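PDB 6ZZB: SAG family member (Sag19) from Eimeria tenella, which is of unknown function but belongs to the parasite's family of surface antigens and is probably related in fold to the CAP proteins. Local coordinates for residues 55-60 against 191-196; 70-75 against 208-213; 140-145 against 181-186; 151-156 against 175-180. All coordinates share one frame; numbering follows the deposited sequence.

Contact 1: residues 55-60 against 191-196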
loop_
_atom_site.group_PDB
_atom_site.type_symbol
_atom_site.label_atom_id
_atom_site.label_comp_id
_atom_site.label_asym_id
_atom_site.label_seq_id
_atom_site.Cartn_x
_atom_site.Cartn_y
_atom_site.Cartn_z
ATOM N N ALA A 55 7.214 -3.541 11.777
ATOM C CA ALA A 55 8.664 -3.829 11.925
ATOM C C ALA A 55 9.337 -3.795 10.554
ATOM O O ALA A 55 10.380 -3.124 10.434
ATOM C CB ALA A 55 8.898 -5.150 12.609
ATOM N N ILE A 56 8.800 -4.520 9.576
ATOM C CA ILE A 56 9.456 -4.561 8.233
ATOM C C ILE A 56 9.353 -3.176 7.592
ATOM O O ILE A 56 10.345 -2.719 6.990
ATOM C CB ILE A 56 8.913 -5.687 7.336
ATOM C CG1 ILE A 56 9.697 -5.765 6.018
ATOM C CG2 ILE A 56 7.431 -5.565 7.034
ATOM C CD1 ILE A 56 11.178 -5.907 6.191
ATOM N N ILE A 57 8.235 -2.472 7.709
ATOM C CA ILE A 57 8.104 -1.123 7.112
ATOM C C ILE A 57 9.188 -0.224 7.701
ATOM O O ILE A 57 9.880 0.496 6.958
ATOM C CB ILE A 57 6.687 -0.559 7.310
ATOM C CG1 ILE A 57 5.677 -1.378 6.492
ATOM C CG2 ILE A 57 6.660 0.902 6.944
ATOM C CD1 ILE A 57 4.230 -1.084 6.793
ATOM N N ASN A 58 9.334 -0.235 9.024
ATOM C CA ASN A 58 10.296 0.688 9.673
ATOM C C ASN A 58 11.744 0.236 9.428
ATOM O O ASN A 58 12.588 1.163 9.348
ATOM C CB ASN A 58 9.955 0.841 11.149
ATOM C CG ASN A 58 8.816 1.805 11.349
ATOM O OD1 ASN A 58 8.636 2.755 10.592
ATOM N ND2 ASN A 58 8.039 1.608 12.407
ATOM N N LYS A 59 11.986 -1.056 9.244
ATOM C CA LYS A 59 13.334 -1.560 8.857
ATOM C C LYS A 59 13.683 -0.965 7.488
ATOM O O LYS A 59 14.761 -0.348 7.322
ATOM C CB LYS A 59 13.369 -3.082 8.847
ATOM C CG LYS A 59 14.698 -3.662 8.386
ATOM C CD LYS A 59 14.914 -5.080 8.834
ATOM C CE LYS A 59 16.003 -5.779 8.047
ATOM N NZ LYS A 59 15.471 -6.309 6.770
ATOM N N LEU A 60 12.762 -1.040 6.535
ATOM C CA LEU A 60 13.020 -0.532 5.162
ATOM C C LEU A 60 13.220 0.990 5.168
ATOM O O LEU A 60 14.024 1.488 4.358
ATOM C CB LEU A 60 11.881 -0.964 4.230
ATOM C CG LEU A 60 11.787 -2.467 3.995
ATOM C CD1 LEU A 60 10.504 -2.838 3.282
ATOM C CD2 LEU A 60 12.966 -2.971 3.177
ATOM N N VAL A 191 0.662 4.464 9.725
ATOM C CA VAL A 191 0.162 3.432 8.785
ATOM C C VAL A 191 -0.826 2.516 9.485
ATOM O O VAL A 191 -0.670 2.215 10.660
ATOM C CB VAL A 191 1.337 2.682 8.145
ATOM C CG1 VAL A 191 2.131 1.879 9.161
ATOM C CG2 VAL A 191 0.892 1.779 6.992
ATOM N N SER A 192 -1.859 2.114 8.754
ATOM C CA SER A 192 -2.800 1.067 9.174
ATOM C C SER A 192 -2.861 -0.002 8.092
ATOM O O SER A 192 -3.191 0.352 6.954
ATOM C CB SER A 192 -4.153 1.653 9.422
ATOM O OG SER A 192 -5.060 0.624 9.818
ATOM N N CYS A 193 -2.565 -1.238 8.438
ATOM C CA CYS A 193 -2.555 -2.348 7.470
ATOM C C CYS A 193 -3.647 -3.347 7.816
ATOM O O CYS A 193 -3.950 -3.567 8.993
ATOM C CB CYS A 193 -1.232 -3.086 7.497
ATOM S SG CYS A 193 0.210 -2.097 6.987
ATOM N N ALA A 194 -4.215 -3.977 6.799
ATOM C CA ALA A 194 -5.200 -5.038 6.994
ATOM C C ALA A 194 -5.153 -5.971 5.807
ATOM O O ALA A 194 -4.747 -5.548 4.698
ATOM C CB ALA A 194 -6.583 -4.468 7.172
ATOM N N ALA A 195 -5.555 -7.208 5.988
ATOM C CA ALA A 195 -5.578 -8.167 4.872
ATOM C C ALA A 195 -6.826 -9.012 4.970
ATOM O O ALA A 195 -7.231 -9.397 6.089
ATOM C CB ALA A 195 -4.373 -9.051 4.887
ATOM N N THR A 196 -7.411 -9.324 3.833
ATOM C CA THR A 196 -8.443 -10.378 3.845
ATOM C C THR A 196 -7.814 -11.709 4.237
ATOM O O THR A 196 -6.643 -11.964 3.960
ATOM C CB THR A 196 -9.179 -10.448 2.512
ATOM O OG1 THR A 196 -8.294 -10.825 1.468
ATOM C CG2 THR A 196 -9.863 -9.141 2.175
#
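I57 reaches strand 190-196 because CG1 lies anti to its own carbonyl carbon (chi1 -67°) and CD1 continues outward in an extended chain (chi2 169°), while C193 turns SG back beside its backbone N (chi1 -64°). The I57 methyl CD1 ends 4.2 Å from SG of C193. The same methyl lies 4.3 Å from CG1 of V191, so one delta carbon meets two residues of alternate positions, whose side chains leave the same face of the strand. All three groups are buried, and the contact is apolar throughout, with loose van der Waals spacing.

This is helix-on-sheet packing, consistent with the alpha-beta-alpha sandwich of CAP proteins: helix 50-61 covers one face of the mixed sheet, whereas the intervening residue S192 points to the other face and meets A97 of helix 97-105. C193 is itself tied to C208 on the neighbouring antiparallel strand by a disulfide, which fixes the sulfur that I57 touches. One turn earlier on the helix, C53 also packs on C193, and L54 packs on V191. The disulfide of C53 with C138 ties this helix to the start of helix 138-155.

Contact 2: residues 70-75 against 208-213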
loop_
_atom_site.group_PDB
_atom_site.type_symbol
_atom_site.label_atom_id
_atom_site.label_comp_id
_atom_site.label_asym_id
_atom_site.label_seq_id
_atom_site.Cartn_x
_atom_site.Cartn_y
_atom_site.Cartn_z
ATOM N N GLY A 70 11.687 9.314 8.864
ATOM C CA GLY A 70 11.090 9.039 10.181
ATOM C C GLY A 70 10.502 7.645 10.235
ATOM O O GLY A 70 10.132 7.108 9.165
ATOM N N THR A 71 10.441 7.045 11.425
ATOM C CA THR A 71 9.679 5.796 11.663
ATOM C C THR A 71 8.188 6.140 11.632
ATOM O O THR A 71 7.790 7.276 11.859
ATOM C CB THR A 71 10.030 5.105 12.992
ATOM O OG1 THR A 71 9.739 6.097 13.972
ATOM C CG2 THR A 71 11.458 4.595 13.041
ATOM N N LEU A 72 7.403 5.134 11.287
ATOM C CA LEU A 72 5.937 5.274 11.307
ATOM C C LEU A 72 5.377 4.664 12.586
ATOM O O LEU A 72 5.906 3.667 13.075
ATOM C CB LEU A 72 5.346 4.539 10.108
ATOM C CG LEU A 72 5.911 4.931 8.742
ATOM C CD1 LEU A 72 5.131 4.183 7.660
ATOM C CD2 LEU A 72 5.798 6.414 8.524
ATOM N N ALA A 73 4.296 5.274 13.019
ATOM C CA ALA A 73 3.465 4.751 14.118
ATOM C C ALA A 73 2.205 4.129 13.540
ATOM O O ALA A 73 1.854 4.385 12.377
ATOM C CB ALA A 73 3.111 5.853 15.068
ATOM N N LYS A 74 1.500 3.382 14.349
ATOM C CA LYS A 74 0.168 2.866 13.988
ATOM C C LYS A 74 -0.810 4.017 13.807
ATOM O O LYS A 74 -0.903 4.935 14.669
ATOM C CB LYS A 74 -0.323 1.927 15.074
ATOM C CG LYS A 74 -1.752 1.461 14.919
ATOM C CD LYS A 74 -2.031 0.346 15.897
ATOM C CE LYS A 74 -3.406 -0.239 15.720
ATOM N NZ LYS A 74 -3.648 -1.233 16.795
ATOM N N ALA A 75 -1.585 3.990 12.735
ATOM C CA ALA A 75 -2.760 4.853 12.541
ATOM C C ALA A 75 -3.977 4.088 13.052
ATOM O O ALA A 75 -4.133 2.897 12.743
ATOM C CB ALA A 75 -2.933 5.225 11.083
ATOM N N CYS A 208 -2.302 -1.330 3.030
ATOM C CA CYS A 208 -1.786 -0.443 4.089
ATOM C C CYS A 208 -2.059 0.998 3.696
ATOM O O CYS A 208 -1.615 1.448 2.626
ATOM C CB CYS A 208 -0.303 -0.636 4.311
ATOM S SG CYS A 208 0.232 -2.261 4.876
ATOM N N TYR A 209 -2.742 1.721 4.571
ATOM C CA TYR A 209 -3.057 3.138 4.385
ATOM C C TYR A 209 -2.054 3.970 5.165
ATOM O O TYR A 209 -1.910 3.763 6.381
ATOM C CB TYR A 209 -4.477 3.472 4.855
ATOM C CG TYR A 209 -4.844 4.882 4.501
ATOM C CD1 TYR A 209 -5.215 5.182 3.211
ATOM C CD2 TYR A 209 -4.774 5.932 5.395
ATOM C CE1 TYR A 209 -5.474 6.468 2.805
ATOM C CE2 TYR A 209 -5.079 7.217 5.022
ATOM C CZ TYR A 209 -5.459 7.490 3.723
ATOM O OH TYR A 209 -5.781 8.749 3.325
ATOM N N PHE A 210 -1.389 4.884 4.476
ATOM C CA PHE A 210 -0.400 5.798 5.066
ATOM C C PHE A 210 -1.025 7.178 5.229
ATOM O O PHE A 210 -1.650 7.689 4.316
ATOM C CB PHE A 210 0.834 5.877 4.173
ATOM C CG PHE A 210 1.561 4.565 4.039
ATOM C CD1 PHE A 210 1.112 3.577 3.160
ATOM C CD2 PHE A 210 2.694 4.286 4.787
ATOM C CE1 PHE A 210 1.758 2.366 3.048
ATOM C CE2 PHE A 210 3.357 3.073 4.658
ATOM C CZ PHE A 210 2.895 2.110 3.792
ATOM N N ILE A 211 -0.819 7.770 6.413
ATOM C CA ILE A 211 -1.192 9.169 6.705
ATOM C C ILE A 211 0.121 9.931 6.741
ATOM O O ILE A 211 0.972 9.574 7.557
ATOM C CB ILE A 211 -1.967 9.266 8.026
ATOM C CG1 ILE A 211 -3.187 8.348 8.040
ATOM C CG2 ILE A 211 -2.324 10.727 8.323
ATOM C CD1 ILE A 211 -3.992 8.442 9.319
ATOM N N ASP A 212 0.317 10.931 5.859
ATOM C CA ASP A 212 -0.575 11.430 4.833
ATOM C C ASP A 212 -0.332 10.678 3.538
ATOM O O ASP A 212 0.796 10.282 3.282
ATOM C CB ASP A 212 -0.292 12.913 4.571
ATOM C CG ASP A 212 -0.660 13.777 5.755
ATOM O OD1 ASP A 212 -1.762 13.593 6.289
ATOM O OD2 ASP A 212 0.163 14.648 6.090
ATOM N N PRO A 213 -1.363 10.422 2.725
ATOM C CA PRO A 213 -1.183 9.684 1.485
ATOM C C PRO A 213 -0.447 10.475 0.411
ATOM O O PRO A 213 -0.694 11.674 0.255
ATOM C CB PRO A 213 -2.615 9.385 1.024
ATOM C CG PRO A 213 -3.445 10.508 1.628
ATOM C CD PRO A 213 -2.771 10.775 2.961
#
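Between L72 and A75, the two residues of 70-75 that meet strand 203-211, the ammonium NZ of K74 is gripped by two salt bridges, to OE2 of E51 and OE2 of E48, where the paired carboxylates would be expected to stabilise its positive charge. L72 and A75, to either side of it along the chain, make the apolar contact. L72 CD1 comes in at the edge of the F210 ring, close to the ring plane, 3.7 Å from CE2 and 3.8 Å from CD2 of F210; the two side chains cross at about a right angle. At the other end, CB of A75 lies 3.8 Å from CD1 of I211. That methyl gets there through a fully extended branch (chi2 -179°), although the CB of I211 itself does not point at A75.

Strand 190-196 runs between the two segments in the mixed sheet, parallel to strand 73-74 and antiparallel to strand 203-211, so the contact reaches across strand 190-196 from one of its neighbours to the other. V191 of that strand touches both L72 and F210, and its backbone bonds to A73 and A75, while K190 meets A75. L72 also packs on I57 and R61 of helix 50-61, bringing that helix over the F210 side of the sheet. Y209, between C208 and F210, turns to the other face, where its OH bonds to OG of S83 on helix 77-86. Beyond I211 the chain leaves the strand through a cis peptide bond to D212, whose OD2 forms a salt bridge with NZ of K189.

Contact 3: residues 140-145 against 181-186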
loop_
_atom_site.group_PDB
_atom_site.type_symbol
_atom_site.label_atom_id
_atom_site.label_comp_id
_atom_site.label_asym_id
_atom_site.label_seq_id
_atom_site.Cartn_x
_atom_site.Cartn_y
_atom_site.Cartn_z
ATOM N N ALA A 140 7.565 -11.099 4.346
ATOM C CA ALA A 140 7.880 -11.620 3.007
ATOM C C ALA A 140 7.169 -10.760 1.953
ATOM O O ALA A 140 7.783 -10.432 0.940
ATOM C CB ALA A 140 7.520 -13.069 2.861
ATOM N N LEU A 141 5.887 -10.461 2.132
ATOM C CA LEU A 141 5.130 -9.721 1.107
ATOM C C LEU A 141 5.724 -8.327 0.929
ATOM O O LEU A 141 5.895 -7.895 -0.258
ATOM C CB LEU A 141 3.679 -9.614 1.538
ATOM C CG LEU A 141 2.909 -10.934 1.506
ATOM C CD1 LEU A 141 1.542 -10.722 2.151
ATOM C CD2 LEU A 141 2.763 -11.481 0.103
ATOM N N ILE A 142 5.980 -7.593 2.002
ATOM C CA ILE A 142 6.469 -6.204 1.872
ATOM C C ILE A 142 7.924 -6.232 1.398
ATOM O O ILE A 142 8.275 -5.406 0.546
ATOM C CB ILE A 142 6.221 -5.418 3.159
ATOM C CG1 ILE A 142 4.710 -5.226 3.349
ATOM C CG2 ILE A 142 6.980 -4.112 3.137
ATOM C CD1 ILE A 142 4.324 -4.312 4.489
ATOM N N GLN A 143 8.748 -7.154 1.870
ATOM C CA GLN A 143 10.128 -7.199 1.326
ATOM C C GLN A 143 10.040 -7.432 -0.185
ATOM O O GLN A 143 10.814 -6.818 -0.919
ATOM C CB GLN A 143 10.936 -8.307 1.991
ATOM C CG GLN A 143 12.379 -8.371 1.495
ATOM C CD GLN A 143 13.166 -7.101 1.716
ATOM O OE1 GLN A 143 13.491 -6.355 0.777
ATOM N NE2 GLN A 143 13.485 -6.822 2.957
ATOM N N ALA A 144 9.182 -8.314 -0.674
ATOM C CA ALA A 144 9.141 -8.653 -2.101
ATOM C C ALA A 144 8.679 -7.418 -2.876
ATOM O O ALA A 144 9.218 -7.164 -3.972
ATOM C CB ALA A 144 8.263 -9.837 -2.366
ATOM N N THR A 145 7.670 -6.673 -2.400
ATOM C CA THR A 145 7.191 -5.501 -3.167
ATOM C C THR A 145 8.277 -4.448 -3.159
ATOM O O THR A 145 8.429 -3.718 -4.173
ATOM C CB THR A 145 5.835 -4.984 -2.647
ATOM O OG1 THR A 145 5.181 -4.277 -3.703
ATOM C CG2 THR A 145 5.926 -4.103 -1.429
ATOM N N ALA A 181 6.891 3.884 -3.218
ATOM C CA ALA A 181 6.679 5.335 -3.014
ATOM C C ALA A 181 5.968 5.572 -1.687
ATOM O O ALA A 181 6.402 6.436 -0.943
ATOM C CB ALA A 181 5.951 5.909 -4.192
ATOM N N PHE A 182 4.962 4.768 -1.366
ATOM C CA PHE A 182 4.249 4.961 -0.077
ATOM C C PHE A 182 5.152 4.542 1.070
ATOM O O PHE A 182 5.231 5.246 2.084
ATOM C CB PHE A 182 2.953 4.157 -0.037
ATOM C CG PHE A 182 1.837 4.786 -0.794
ATOM C CD1 PHE A 182 1.008 5.709 -0.174
ATOM C CD2 PHE A 182 1.624 4.491 -2.127
ATOM C CE1 PHE A 182 -0.029 6.293 -0.869
ATOM C CE2 PHE A 182 0.596 5.099 -2.829
ATOM C CZ PHE A 182 -0.210 6.033 -2.206
ATOM N N LEU A 183 5.832 3.421 0.944
ATOM C CA LEU A 183 6.691 2.895 2.020
ATOM C C LEU A 183 7.759 3.925 2.388
ATOM O O LEU A 183 8.115 4.017 3.576
ATOM C CB LEU A 183 7.379 1.598 1.601
ATOM C CG LEU A 183 6.491 0.365 1.587
ATOM C CD1 LEU A 183 7.132 -0.756 0.799
ATOM C CD2 LEU A 183 6.204 -0.093 3.010
ATOM N N LEU A 184 8.321 4.582 1.393
ATOM C CA LEU A 184 9.492 5.483 1.577
ATOM C C LEU A 184 9.083 6.945 1.511
ATOM O O LEU A 184 9.992 7.811 1.337
ATOM C CB LEU A 184 10.528 5.165 0.499
ATOM C CG LEU A 184 11.108 3.767 0.571
ATOM C CD1 LEU A 184 12.219 3.635 -0.458
ATOM C CD2 LEU A 184 11.651 3.422 1.940
ATOM N N SER A 185 7.812 7.263 1.642
ATOM C CA SER A 185 7.321 8.658 1.550
ATOM C C SER A 185 7.713 9.435 2.824
ATOM O O SER A 185 7.468 8.951 3.934
ATOM C CB SER A 185 5.841 8.670 1.366
ATOM O OG SER A 185 5.342 10.000 1.422
ATOM N N GLU A 186 8.307 10.613 2.638
ATOM C CA GLU A 186 8.471 11.627 3.709
ATOM C C GLU A 186 7.100 12.115 4.180
ATOM O O GLU A 186 7.008 12.534 5.304
ATOM C CB GLU A 186 9.315 12.798 3.191
ATOM C CG GLU A 186 10.800 12.565 3.331
ATOM C CD GLU A 186 11.385 13.055 4.643
ATOM O OE1 GLU A 186 10.601 13.380 5.573
ATOM O OE2 GLU A 186 12.624 13.126 4.729
#
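L183, which has the most surface buried here, projects the forked end of its side chain at helix 138-155, and both prongs meet the same methyl of I142: CD1 and CD2 of L183 each lie 4.1 Å from CG2 of I142. That methyl is placed for the encounter by chi1 of -68°, which sets CG2 anti to the backbone N of I142. T145, one turn further along, adds its methyl: CG2 of T145 is 4.2 Å from CD1 of L183, so this carbon sits against two successive turns of the helix.

The leucine belongs to the last turn of helix 175-183, and the pair joins two consecutive helices on one side of the mixed sheet. I57 and L60 of helix 50-61 close over I142, with I57 also against L183, and L126 of strand 126-131 supports L183 from the sheet. T145 has two roles: its methyl faces the leucine, while the buried hydroxyl OG1 bonds to ND2 of N176 and ND2 of N179, both on helix 175-183. Where that helix ends, R61 NH1 bonds to the backbone oxygens of L183 and S185.

Contact 4: residues 151-156 against 175-180. With SO4 (sulfate ion), chain B.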
loop_
_atom_site.group_PDB
_atom_site.type_symbol
_atom_site.label_atom_id
_atom_site.label_comp_id
_atom_site.label_asym_id
_atom_site.label_seq_id
_atom_site.Cartn_x
_atom_site.Cartn_y
_atom_site.Cartn_z
ATOM N N ASP A 151 13.534 -1.913 -7.868
ATOM C CA ASP A 151 14.153 -2.312 -9.164
ATOM C C ASP A 151 13.403 -1.602 -10.280
ATOM O O ASP A 151 14.022 -1.100 -11.220
ATOM C CB ASP A 151 14.148 -3.818 -9.303
ATOM C CG ASP A 151 15.188 -4.488 -8.442
ATOM O OD1 ASP A 151 16.095 -3.811 -7.980
ATOM O OD2 ASP A 151 15.035 -5.722 -8.274
ATOM N N HIS A 152 12.086 -1.586 -10.266
ATOM C CA HIS A 152 11.292 -0.941 -11.329
ATOM C C HIS A 152 11.637 0.543 -11.380
ATOM O O HIS A 152 11.798 1.072 -12.491
ATOM C CB HIS A 152 9.795 -1.149 -11.099
ATOM C CG HIS A 152 8.996 -0.842 -12.305
ATOM N ND1 HIS A 152 9.035 -1.642 -13.417
ATOM C CD2 HIS A 152 8.184 0.185 -12.590
ATOM C CE1 HIS A 152 8.204 -1.138 -14.326
ATOM N NE2 HIS A 152 7.679 -0.020 -13.854
ATOM N N LEU A 153 11.766 1.217 -10.247
ATOM C CA LEU A 153 12.119 2.655 -10.238
ATOM C C LEU A 153 13.525 2.840 -10.807
ATOM O O LEU A 153 13.741 3.747 -11.636
ATOM C CB LEU A 153 12.034 3.184 -8.811
ATOM C CG LEU A 153 10.608 3.399 -8.335
ATOM C CD1 LEU A 153 10.579 3.707 -6.850
ATOM C CD2 LEU A 153 9.944 4.510 -9.119
ATOM N N LYS A 154 14.464 2.011 -10.403
ATOM C CA LYS A 154 15.866 2.126 -10.888
ATOM C C LYS A 154 15.903 1.928 -12.409
ATOM O O LYS A 154 16.792 2.568 -13.084
ATOM C CB LYS A 154 16.731 1.104 -10.176
ATOM C CG LYS A 154 17.072 1.468 -8.740
ATOM C CD LYS A 154 17.820 0.360 -8.037
ATOM C CE LYS A 154 18.204 0.741 -6.632
ATOM N NZ LYS A 154 18.875 -0.400 -5.965
ATOM N N GLN A 155 15.054 1.082 -12.946
ATOM C CA GLN A 155 15.000 0.756 -14.382
ATOM C C GLN A 155 14.286 1.858 -15.150
ATOM O O GLN A 155 14.327 1.846 -16.389
ATOM C CB GLN A 155 14.294 -0.579 -14.548
ATOM C CG GLN A 155 15.169 -1.709 -14.050
ATOM C CD GLN A 155 14.397 -2.921 -13.590
ATOM O OE1 GLN A 155 13.202 -3.033 -13.837
ATOM N NE2 GLN A 155 15.112 -3.863 -12.987
ATOM N N SER A 156 13.579 2.729 -14.446
ATOM C CA SER A 156 12.742 3.818 -15.012
ATOM C C SER A 156 13.591 5.058 -15.283
ATOM O O SER A 156 14.527 5.306 -14.552
ATOM C CB SER A 156 11.603 4.157 -14.056
ATOM O OG SER A 156 10.892 5.330 -14.476
ATOM N N VAL A 175 2.480 -1.638 -9.592
ATOM C CA VAL A 175 1.951 -1.634 -8.207
ATOM C C VAL A 175 3.114 -1.702 -7.222
ATOM O O VAL A 175 3.085 -1.044 -6.166
ATOM C CB VAL A 175 0.926 -2.758 -8.008
ATOM C CG1 VAL A 175 0.440 -2.788 -6.565
ATOM C CG2 VAL A 175 -0.253 -2.614 -8.931
ATOM N N ASN A 176 4.175 -2.454 -7.531
ATOM C CA ASN A 176 5.334 -2.513 -6.633
ATOM C C ASN A 176 5.987 -1.140 -6.520
ATOM O O ASN A 176 6.405 -0.751 -5.433
ATOM C CB ASN A 176 6.323 -3.602 -7.060
ATOM C CG ASN A 176 5.701 -4.970 -7.170
ATOM O OD1 ASN A 176 5.748 -5.620 -8.240
ATOM N ND2 ASN A 176 5.139 -5.438 -6.093
ATOM N N ALA A 177 6.202 -0.445 -7.644
ATOM C CA ALA A 177 6.815 0.885 -7.601
ATOM C C ALA A 177 5.955 1.862 -6.785
ATOM O O ALA A 177 6.510 2.627 -6.001
ATOM C CB ALA A 177 7.033 1.408 -9.002
ATOM N N SER A 178 4.649 1.821 -6.997
ATOM C CA SER A 178 3.705 2.633 -6.194
ATOM C C SER A 178 3.874 2.279 -4.715
ATOM O O SER A 178 3.987 3.140 -3.864
ATOM C CB SER A 178 2.324 2.425 -6.686
ATOM O OG SER A 178 1.382 3.153 -5.892
ATOM N N ASN A 179 3.923 0.993 -4.410
ATOM C CA ASN A 179 4.063 0.532 -3.011
ATOM C C ASN A 179 5.332 1.109 -2.398
ATOM O O ASN A 179 5.285 1.565 -1.243
ATOM C CB ASN A 179 4.058 -0.983 -2.924
ATOM C CG ASN A 179 2.712 -1.619 -3.182
ATOM O OD1 ASN A 179 1.684 -0.941 -3.194
ATOM N ND2 ASN A 179 2.689 -2.939 -3.394
ATOM N N VAL A 180 6.446 1.120 -3.124
ATOM C CA VAL A 180 7.705 1.663 -2.576
ATOM C C VAL A 180 7.570 3.168 -2.346
ATOM O O VAL A 180 8.121 3.656 -1.348
ATOM C CB VAL A 180 8.870 1.355 -3.533
ATOM C CG1 VAL A 180 10.105 2.170 -3.215
ATOM C CG2 VAL A 180 9.134 -0.117 -3.509
HETATM S S SO4 B . 9.836 4.973 -17.928
HETATM O O1 SO4 B . 9.461 5.167 -16.543
HETATM O O2 SO4 B . 9.268 6.029 -18.720
HETATM O O3 SO4 B . 9.298 3.712 -18.383
HETATM O O4 SO4 B . 11.274 4.959 -18.073
#
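H152 and A177 lie where two consecutive helices cross almost perpendicularly: the axes of 151-155 and 175-180 pass at 9.1 Å with a signed crossing angle of -99°. At the crossing, the single methyl of A177 is met by two adjacent residues of the other helix. CD2 of the H152 ring lies 4.0 Å from CB of A177, the methyl approaching the imidazole obliquely. With CG anti to the backbone N (chi1 -165°), the ring is carried toward A177; N174 also touches the histidine. On the L153 side, CG of L153 lies 4.1 Å from CB of A177.

L153 then continues to V180, one turn further along helix 175-183, where CD1 of L153 meets CG1 of V180 at 4.0 Å. These two side chains run past each other in opposite directions. P171 and F172, in the loop leading to the second helix, and Y226 of helix 223-231 add apolar neighbours to the buried L153.

At the end of helix 138-155 a sulfate, probably from the crystallisation liquor, lies beside S156. The sulfate accepts a hydrogen bond from backbone N of N157; OG of S156, which is modelled in two conformers, is also bonded to N of F158, whereas its very short approach to the sulfate is doubtful. Through A177 and V180 the contact forms a near-orthogonal helix-helix packing, part of the helical layer that lies against one face of the mixed sheet.

Overall arrangement
Contacts 1, 2 and 3 form a continuous core, with centres 8 to 12 Å apart. Contacts 1 and 2 share the mixed sheet and are joined by the C193-C208 disulfide and by the hydrogen bond from L72 N to N58 OD1; along the chain their segments alternate. Contacts 3 and 4 use the same helix pair, 138-155 and 175-183, at centres 10 Å apart. Contact 4 is nested within the loop closed by contact 3, which in turn lies inside those closed by contacts 1 and 2. F182 and L183 touch F210, linking helices to sheet. Residues distant in sequence thus close one core with two strands covalently joined, and contact 4, about 18 Å from contact 1 between centres, extends the helices outward.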